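Local coordinates for uncharacterized protein (Staphylococcus aureus subsp. aureus Mu50, PDB 4EBG), which is of unknown function but is a secreted protein whose domain adopts a cystatin-like fold of the NTF2 clan, at residues Y2-Q13 against V40-I51. Sequence-based numbering, arbitrary orientation.
Sequences YQKDIDKVYKEQ and VYKDGKVIVIGI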
ATOM      1  N   TYR B   2     -25.190 -11.061  -5.136  1.00 15.67           N
ATOM      2  CA  TYR B   2     -24.025 -10.554  -4.430  1.00 13.78           C
ATOM      3  C   TYR B   2     -23.196  -9.558  -5.220  1.00 14.10           C
ATOM      4  O   TYR B   2     -22.210  -9.048  -4.690  1.00 13.33           O
ATOM      5  CB  TYR B   2     -23.135 -11.714  -4.069  1.00 13.78           C
ATOM      6  CG  TYR B   2     -23.800 -12.790  -3.271  1.00 13.46           C
ATOM      7  CD1 TYR B   2     -24.390 -12.529  -2.045  1.00 14.74           C
ATOM      8  CD2 TYR B   2     -23.857 -14.089  -3.762  1.00 13.46           C
ATOM      9  CE1 TYR B   2     -25.002 -13.560  -1.309  1.00 14.88           C
ATOM     10  CE2 TYR B   2     -24.447 -15.105  -3.041  1.00 14.87           C
ATOM     11  CZ  TYR B   2     -25.053 -14.833  -1.851  1.00 12.71           C
ATOM     12  OH  TYR B   2     -25.650 -15.839  -1.119  1.00 15.42           O
ATOM     13  N   GLN B   3     -23.525  -9.301  -6.489  1.00 14.11           N
ATOM     14  CA  GLN B   3     -22.625  -8.524  -7.339  1.00 14.79           C
ATOM     15  C   GLN B   3     -22.371  -7.091  -6.854  1.00 14.32           C
ATOM     16  O   GLN B   3     -21.273  -6.587  -6.944  1.00 14.89           O
ATOM     17  CB  GLN B   3     -23.026  -8.598  -8.799  1.00 14.84           C
ATOM     18  CG  GLN B   3     -22.011  -7.904  -9.744  1.00 16.54           C
ATOM     19  CD  GLN B   3     -20.668  -8.580  -9.738  1.00 18.20           C
ATOM     20  OE1 GLN B   3     -20.573  -9.816  -9.792  1.00 20.32           O
ATOM     21  NE2 GLN B   3     -19.611  -7.793  -9.610  1.00 19.73           N
ATOM     22  N   LYS B   4     -23.370  -6.440  -6.289  1.00 14.47           N
ATOM     23  CA  LYS B   4     -23.200  -5.075  -5.751  0.60 17.75           C
ATOM     24  C   LYS B   4     -22.094  -5.073  -4.688  1.00 17.19           C
ATOM     25  O   LYS B   4     -21.237  -4.190  -4.646  1.00 18.05           O
ATOM     26  CB  LYS B   4     -24.519  -4.543  -5.161  0.60 19.96           C
ATOM     27  CG  LYS B   4     -24.395  -3.213  -4.379  0.60 23.89           C
ATOM     28  CD  LYS B   4     -25.743  -2.599  -4.042  0.60 26.29           C
ATOM     29  CE  LYS B   4     -25.656  -1.735  -2.789  0.60 28.08           C
ATOM     30  NZ  LYS B   4     -26.846  -0.837  -2.604  0.60 32.21           N
ATOM     31  N   ASP B   5     -22.115  -6.072  -3.817  1.00 14.33           N
ATOM     32  CA  ASP B   5     -21.123  -6.165  -2.771  1.00 14.34           C
ATOM     33  C   ASP B   5     -19.776  -6.624  -3.268  1.00 11.84           C
ATOM     34  O   ASP B   5     -18.754  -6.160  -2.790  1.00 12.99           O
ATOM     35  CB  ASP B   5     -21.641  -6.977  -1.595  1.00 17.40           C
ATOM     36  CG  ASP B   5     -22.687  -6.186  -0.759  1.00 23.17           C
ATOM     37  OD1 ASP B   5     -22.869  -4.947  -0.948  1.00 25.13           O
ATOM     38  OD2 ASP B   5     -23.338  -6.812   0.074  1.00 28.22           O
ATOM     39  N   ILE B   6     -19.751  -7.522  -4.234  1.00 11.58           N
ATOM     40  CA  ILE B   6     -18.487  -7.874  -4.866  1.00 11.22           C
ATOM     41  C   ILE B   6     -17.860  -6.621  -5.515  1.00 12.57           C
ATOM     42  O   ILE B   6     -16.640  -6.435  -5.421  1.00 11.83           O
ATOM     43  CB  ILE B   6     -18.684  -9.007  -5.891  1.00 11.46           C
ATOM     44  CG1 ILE B   6     -19.131 -10.310  -5.182  1.00 12.45           C
ATOM     45  CG2 ILE B   6     -17.463  -9.242  -6.701  1.00 13.42           C
ATOM     46  CD1 ILE B   6     -19.726 -11.341  -6.165  1.00 12.72           C
ATOM     47  N   ASP B   7     -18.679  -5.789  -6.155  1.00 13.47           N
ATOM     48  CA  ASP B   7     -18.173  -4.581  -6.745  1.00 14.37           C
ATOM     49  C   ASP B   7     -17.508  -3.668  -5.687  1.00 13.54           C
ATOM     50  O   ASP B   7     -16.499  -3.047  -5.947  1.00 14.12           O
ATOM     51  CB  ASP B   7     -19.341  -3.811  -7.404  1.00 17.11           C
ATOM     52  CG  ASP B   7     -19.791  -4.397  -8.751  1.00 21.18           C
ATOM     53  OD1 ASP B   7     -19.049  -5.189  -9.346  1.00 24.07           O
ATOM     54  OD2 ASP B   7     -20.893  -4.025  -9.231  1.00 32.54           O
ATOM     55  N   LYS B   8     -18.115  -3.570  -4.507  1.00 12.80           N
ATOM     56  CA  LYS B   8     -17.552  -2.817  -3.409  1.00 13.30           C
ATOM     57  C   LYS B   8     -16.183  -3.352  -3.021  1.00 12.03           C
ATOM     58  O   LYS B   8     -15.297  -2.571  -2.702  1.00 15.05           O
ATOM     59  CB  LYS B   8     -18.478  -2.800  -2.189  1.00 14.19           C
ATOM     60  CG  LYS B   8     -19.815  -2.079  -2.417  1.00 17.93           C
ATOM     61  CD  LYS B   8     -20.693  -2.148  -1.203  1.00 19.50           C
ATOM     62  CE  LYS B   8     -22.092  -1.558  -1.432  1.00 22.78           C
ATOM     63  NZ  LYS B   8     -23.064  -2.008  -0.378  1.00 28.03           N
ATOM     64  N   VAL B   9     -16.074  -4.668  -2.953  1.00 11.98           N
ATOM     65  CA  VAL B   9     -14.803  -5.321  -2.611  1.00 10.68           C
ATOM     66  C   VAL B   9     -13.721  -4.966  -3.623  1.00 10.88           C
ATOM     67  O   VAL B   9     -12.616  -4.542  -3.239  1.00 11.30           O
ATOM     68  CB  VAL B   9     -14.985  -6.863  -2.438  1.00 11.03           C
ATOM     69  CG1 VAL B   9     -13.635  -7.541  -2.349  1.00 11.58           C
ATOM     70  CG2 VAL B   9     -15.817  -7.152  -1.171  1.00 12.25           C
ATOM     71  N   TYR B  10     -14.004  -5.123  -4.920  1.00 11.12           N
ATOM     72  CA  TYR B  10     -12.990  -4.834  -5.918  1.00 11.03           C
ATOM     73  C   TYR B  10     -12.677  -3.330  -5.946  1.00 10.61           C
ATOM     74  O   TYR B  10     -11.509  -2.982  -6.150  1.00 11.61           O
ATOM     75  CB  TYR B  10     -13.376  -5.377  -7.311  1.00 12.22           C
ATOM     76  CG  TYR B  10     -13.068  -6.863  -7.421  1.00 10.96           C
ATOM     77  CD1 TYR B  10     -11.834  -7.297  -7.769  1.00 10.30           C
ATOM     78  CD2 TYR B  10     -14.007  -7.821  -7.073  1.00 11.95           C
ATOM     79  CE1 TYR B  10     -11.525  -8.644  -7.795  1.00 11.99           C
ATOM     80  CE2 TYR B  10     -13.707  -9.168  -7.095  1.00 10.18           C
ATOM     81  CZ  TYR B  10     -12.472  -9.575  -7.441  1.00 10.66           C
ATOM     82  OH  TYR B  10     -12.117 -10.889  -7.442  1.00 11.72           O
ATOM     83  N   LYS B  11     -13.659  -2.484  -5.692  1.00 11.88           N
ATOM     84  CA  LYS B  11     -13.352  -1.048  -5.647  1.00 14.39           C
ATOM     85  C   LYS B  11     -12.375  -0.763  -4.520  1.00 13.51           C
ATOM     86  O   LYS B  11     -11.400  -0.013  -4.675  1.00 13.50           O
ATOM     87  CB  LYS B  11     -14.640  -0.268  -5.477  1.00 15.66           C
ATOM     88  CG  LYS B  11     -14.390   1.229  -5.317  1.00 17.20           C
ATOM     89  CD  LYS B  11     -15.710   2.035  -5.368  1.00 27.48           C
ATOM     90  CE  LYS B  11     -15.499   3.497  -5.066  1.00 32.07           C
ATOM     91  NZ  LYS B  11     -15.307   3.760  -3.623  1.00 37.27           N
ATOM     92  N   GLU B  12     -12.638  -1.335  -3.341  1.00 12.29           N
ATOM     93  CA  GLU B  12     -11.805  -1.098  -2.185  1.00 12.90           C
ATOM     94  C   GLU B  12     -10.399  -1.670  -2.448  1.00 11.16           C
ATOM     95  O   GLU B  12      -9.418  -1.035  -2.108  1.00 13.10           O
ATOM     96  CB  GLU B  12     -12.442  -1.711  -0.938  1.00 14.67           C
ATOM     97  CG  GLU B  12     -11.669  -1.470   0.308  1.00 18.95           C
ATOM     98  CD  GLU B  12     -11.633  -0.032   0.756  1.00 27.03           C
ATOM     99  OE1 GLU B  12     -12.460   0.784   0.294  1.00 25.02           O
ATOM    100  OE2 GLU B  12     -10.767   0.258   1.619  1.00 33.37           O
ATOM    101  N   GLN B  13     -10.314  -2.872  -3.011  1.00 10.12           N
ATOM    102  CA  GLN B  13      -9.038  -3.450  -3.281  1.00  9.77           C
ATOM    103  C   GLN B  13      -8.237  -2.548  -4.201  1.00 10.71           C
ATOM    104  O   GLN B  13      -7.025  -2.326  -4.005  1.00 11.62           O
ATOM    105  CB  GLN B  13      -9.174  -4.831  -3.930  1.00 11.09           C
ATOM    106  CG  GLN B  13      -7.800  -5.543  -4.113  1.00 12.32           C
ATOM    107  CD  GLN B  13      -7.211  -6.035  -2.847  1.00 11.81           C
ATOM    108  OE1 GLN B  13      -7.889  -6.727  -2.122  1.00 14.49           O
ATOM    109  NE2 GLN B  13      -5.941  -5.746  -2.579  1.00 13.06           N
ATOM    110  N   VAL B  40     -18.094 -16.025  -2.170  1.00  9.12           N
ATOM    111  CA  VAL B  40     -18.936 -15.401  -1.166  1.00  9.71           C
ATOM    112  C   VAL B  40     -19.386 -16.454  -0.161  1.00  9.15           C
ATOM    113  O   VAL B  40     -19.755 -17.586  -0.547  1.00 10.33           O
ATOM    114  CB  VAL B  40     -20.178 -14.727  -1.798  1.00 10.11           C
ATOM    115  CG1 VAL B  40     -21.096 -14.124  -0.751  1.00 12.46           C
ATOM    116  CG2 VAL B  40     -19.756 -13.721  -2.852  1.00 11.93           C
ATOM    117  N   TYR B  41     -19.378 -16.072   1.122  1.00  9.57           N
ATOM    118  CA  TYR B  41     -19.753 -16.926   2.223  1.00  9.65           C
ATOM    119  C   TYR B  41     -20.755 -16.224   3.096  1.00 11.66           C
ATOM    120  O   TYR B  41     -20.856 -15.006   3.116  1.00 13.19           O
ATOM    121  CB  TYR B  41     -18.531 -17.340   3.054  1.00 11.40           C
ATOM    122  CG  TYR B  41     -17.484 -17.994   2.236  1.00 10.22           C
ATOM    123  CD1 TYR B  41     -17.524 -19.379   2.019  1.00 10.47           C
ATOM    124  CD2 TYR B  41     -16.459 -17.268   1.610  1.00 10.76           C
ATOM    125  CE1 TYR B  41     -16.557 -20.031   1.190  1.00 11.28           C
ATOM    126  CE2 TYR B  41     -15.530 -17.920   0.827  1.00 11.00           C
ATOM    127  CZ  TYR B  41     -15.598 -19.282   0.578  1.00  9.90           C
ATOM    128  OH  TYR B  41     -14.668 -19.870  -0.246  1.00 12.15           O
ATOM    129  N   LYS B  42     -21.403 -17.038   3.915  1.00 12.53           N
ATOM    130  CA  LYS B  42     -22.314 -16.566   4.969  1.00 14.27           C
ATOM    131  C   LYS B  42     -23.297 -15.545   4.428  1.00 15.27           C
ATOM    132  O   LYS B  42     -23.549 -14.507   5.007  1.00 18.30           O
ATOM    133  CB  LYS B  42     -21.516 -16.139   6.225  1.00 17.37           C
ATOM    134  CG  LYS B  42     -20.906 -17.390   6.959  1.00 17.30           C
ATOM    135  CD  LYS B  42     -20.282 -17.113   8.289  1.00 18.04           C
ATOM    136  CE  LYS B  42     -19.515 -18.299   8.820  1.00 19.02           C
ATOM    137  NZ  LYS B  42     -19.004 -18.028  10.215  1.00 20.70           N
ATOM    138  N   ASP B  43     -23.834 -15.897   3.249  1.00 15.66           N
ATOM    139  CA  ASP B  43     -24.850 -15.146   2.520  1.00 17.77           C
ATOM    140  C   ASP B  43     -24.476 -13.694   2.337  1.00 16.69           C
ATOM    141  O   ASP B  43     -25.330 -12.813   2.354  1.00 20.69           O
ATOM    142  CB  ASP B  43     -26.236 -15.314   3.160  1.00 20.40           C
ATOM    143  CG  ASP B  43     -27.391 -14.993   2.198  1.00 21.93           C
ATOM    144  OD1 ASP B  43     -27.284 -15.003   0.935  1.00 21.43           O
ATOM    145  OD2 ASP B  43     -28.475 -14.745   2.722  1.00 28.03           O
ATOM    146  N   GLY B  44     -23.192 -13.469   2.063  1.00 16.68           N
ATOM    147  CA  GLY B  44     -22.692 -12.158   1.736  1.00 18.15           C
ATOM    148  C   GLY B  44     -21.895 -11.473   2.830  1.00 17.76           C
ATOM    149  O   GLY B  44     -21.374 -10.398   2.580  1.00 24.18           O
ATOM    150  N   LYS B  45     -21.755 -12.073   3.999  1.00 18.42           N
ATOM    151  CA  LYS B  45     -21.103 -11.410   5.109  1.00 18.99           C
ATOM    152  C   LYS B  45     -19.580 -11.423   4.920  1.00 16.22           C
ATOM    153  O   LYS B  45     -18.906 -10.517   5.381  1.00 15.71           O
ATOM    154  CB  LYS B  45     -21.465 -12.046   6.457  1.00 20.54           C
ATOM    155  CG  LYS B  45     -22.850 -11.739   6.929  1.00 24.88           C
ATOM    156  CD  LYS B  45     -22.996 -12.006   8.414  1.00 33.71           C
ATOM    157  CE  LYS B  45     -22.814 -13.456   8.761  1.00 37.81           C
ATOM    158  NZ  LYS B  45     -23.678 -13.840   9.930  1.00 44.77           N
ATOM    159  N   VAL B  46     -19.062 -12.469   4.276  1.00 13.66           N
ATOM    160  CA  VAL B  46     -17.603 -12.598   4.028  1.00 12.03           C
ATOM    161  C   VAL B  46     -17.370 -12.874   2.538  1.00 11.42           C
ATOM    162  O   VAL B  46     -18.006 -13.758   1.954  1.00 13.26           O
ATOM    163  CB  VAL B  46     -16.938 -13.738   4.897  1.00 12.59           C
ATOM    164  CG1 VAL B  46     -15.456 -13.933   4.553  1.00 13.77           C
ATOM    165  CG2 VAL B  46     -17.200 -13.436   6.396  1.00 18.14           C
ATOM    166  N   ILE B  47     -16.476 -12.121   1.913  1.00 11.41           N
ATOM    167  CA  ILE B  47     -16.105 -12.308   0.534  1.00  9.93           C
ATOM    168  C   ILE B  47     -14.597 -12.446   0.464  1.00  9.68           C
ATOM    169  O   ILE B  47     -13.878 -11.631   1.003  1.00 11.05           O
ATOM    170  CB  ILE B  47     -16.626 -11.122  -0.334  1.00 10.89           C
ATOM    171  CG1 ILE B  47     -18.150 -11.007  -0.196  1.00 11.61           C
ATOM    172  CG2 ILE B  47     -16.196 -11.279  -1.785  1.00 11.92           C
ATOM    173  CD1 ILE B  47     -18.768  -9.846  -1.044  1.00 14.40           C
ATOM    174  N   VAL B  48     -14.109 -13.510  -0.183  1.00  8.85           N
ATOM    175  CA  VAL B  48     -12.698 -13.799  -0.333  1.00  8.64           C
ATOM    176  C   VAL B  48     -12.367 -13.669  -1.785  1.00  9.02           C
ATOM    177  O   VAL B  48     -13.013 -14.291  -2.640  1.00  9.94           O
ATOM    178  CB  VAL B  48     -12.340 -15.196   0.217  1.00  9.25           C
ATOM    179  CG1 VAL B  48     -10.842 -15.418  -0.001  1.00 12.25           C
ATOM    180  CG2 VAL B  48     -12.681 -15.367   1.673  1.00 12.15           C
ATOM    181  N   ILE B  49     -11.328 -12.874  -2.093  1.00  9.04           N
ATOM    182  CA  ILE B  49     -10.849 -12.701  -3.426  1.00  8.52           C
ATOM    183  C   ILE B  49      -9.413 -13.149  -3.535  1.00  8.83           C
ATOM    184  O   ILE B  49      -8.646 -13.007  -2.604  1.00 10.84           O
ATOM    185  CB  ILE B  49     -11.043 -11.263  -3.977  1.00  9.34           C
ATOM    186  CG1 ILE B  49     -10.202 -10.264  -3.203  1.00 11.40           C
ATOM    187  CG2 ILE B  49     -12.548 -10.930  -3.986  1.00 10.67           C
ATOM    188  CD1 ILE B  49     -10.289  -8.826  -3.798  1.00 12.23           C
ATOM    189  N   GLY B  50      -9.059 -13.654  -4.703  1.00  9.46           N
ATOM    190  CA  GLY B  50      -7.712 -14.011  -5.062  1.00  9.11           C
ATOM    191  C   GLY B  50      -7.354 -13.211  -6.308  1.00  8.90           C
ATOM    192  O   GLY B  50      -8.014 -13.315  -7.325  1.00  9.97           O
ATOM    193  N   ILE B  51      -6.247 -12.459  -6.238  1.00 10.06           N
ATOM    194  CA  ILE B  51      -5.946 -11.496  -7.255  1.00  9.06           C
ATOM    195  C   ILE B  51      -4.467 -11.528  -7.611  1.00  9.38           C
ATOM    196  O   ILE B  51      -3.623 -11.960  -6.826  1.00 10.62           O
ATOM    197  CB  ILE B  51      -6.329 -10.056  -6.787  1.00  9.97           C
ATOM    198  CG1 ILE B  51      -5.447  -9.554  -5.652  1.00 10.98           C
ATOM    199  CG2 ILE B  51      -7.795  -9.946  -6.459  1.00 11.32           C
ATOM    200  CD1 ILE B  51      -5.516  -8.111  -5.344  1.00 16.09           C
TER
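One face of the Y2 ring is covered by V40, whose CG1 sits 3.8 Å from the ring centroid and almost on the ring normal, a CH-pi contact. At its edge, in the ring plane, lies D43 OD1, with the carboxylate plane standing nearly upright to the ring. Y2 OH donates a hydrogen bond of 2.8 Å to D43 OD1, which receives it on the anti lone pair. Tyrosine suits this margin of the interface, since its face can pack on the sheet while its hydroxyl reaches the polar hairpin turn. With CG anti to the backbone N (chi1 -159°), the D43 carboxylate swings back to the ring although its CB points away. G44, beside the ring, has a positive phi (106°) that glycine adopts easily.

The second ring, Y10, has I49 CD1 over one face, offset toward the rim, while I49 CG2 approaches the hydroxyl end, 3.5 Å from Y10 OH. That buried hydroxyl is hydrogen-bonded to T38. Between the two tyrosines the contact is aliphatic: I47 CD1 reaches the helix between D5, I6 and V9, 4.0 Å from V9 CG2, while V9 CG1 meets I49 CD1 at 3.9 Å. The two methyls of V9 divide the work, CG2 on I47 and CG1 on I49, which suits a branched side chain to this place. At the far end the bent chain of Q13 lies against I51, Q13 CG to I51 CD1 3.7 Å; its buried amide is satisfied by Y65 and N17.

Every second residue, I47, I49 and I51, faces the helix, which crosses their strand at -52° with axes 9.8 Å apart. A classic beta bulge, K45 and V46 both facing Y41, lies where the turn joins the second strand. This packing is consistent with the family's cystatin-like fold, in which an N-terminal helix packs across an antiparallel sheet.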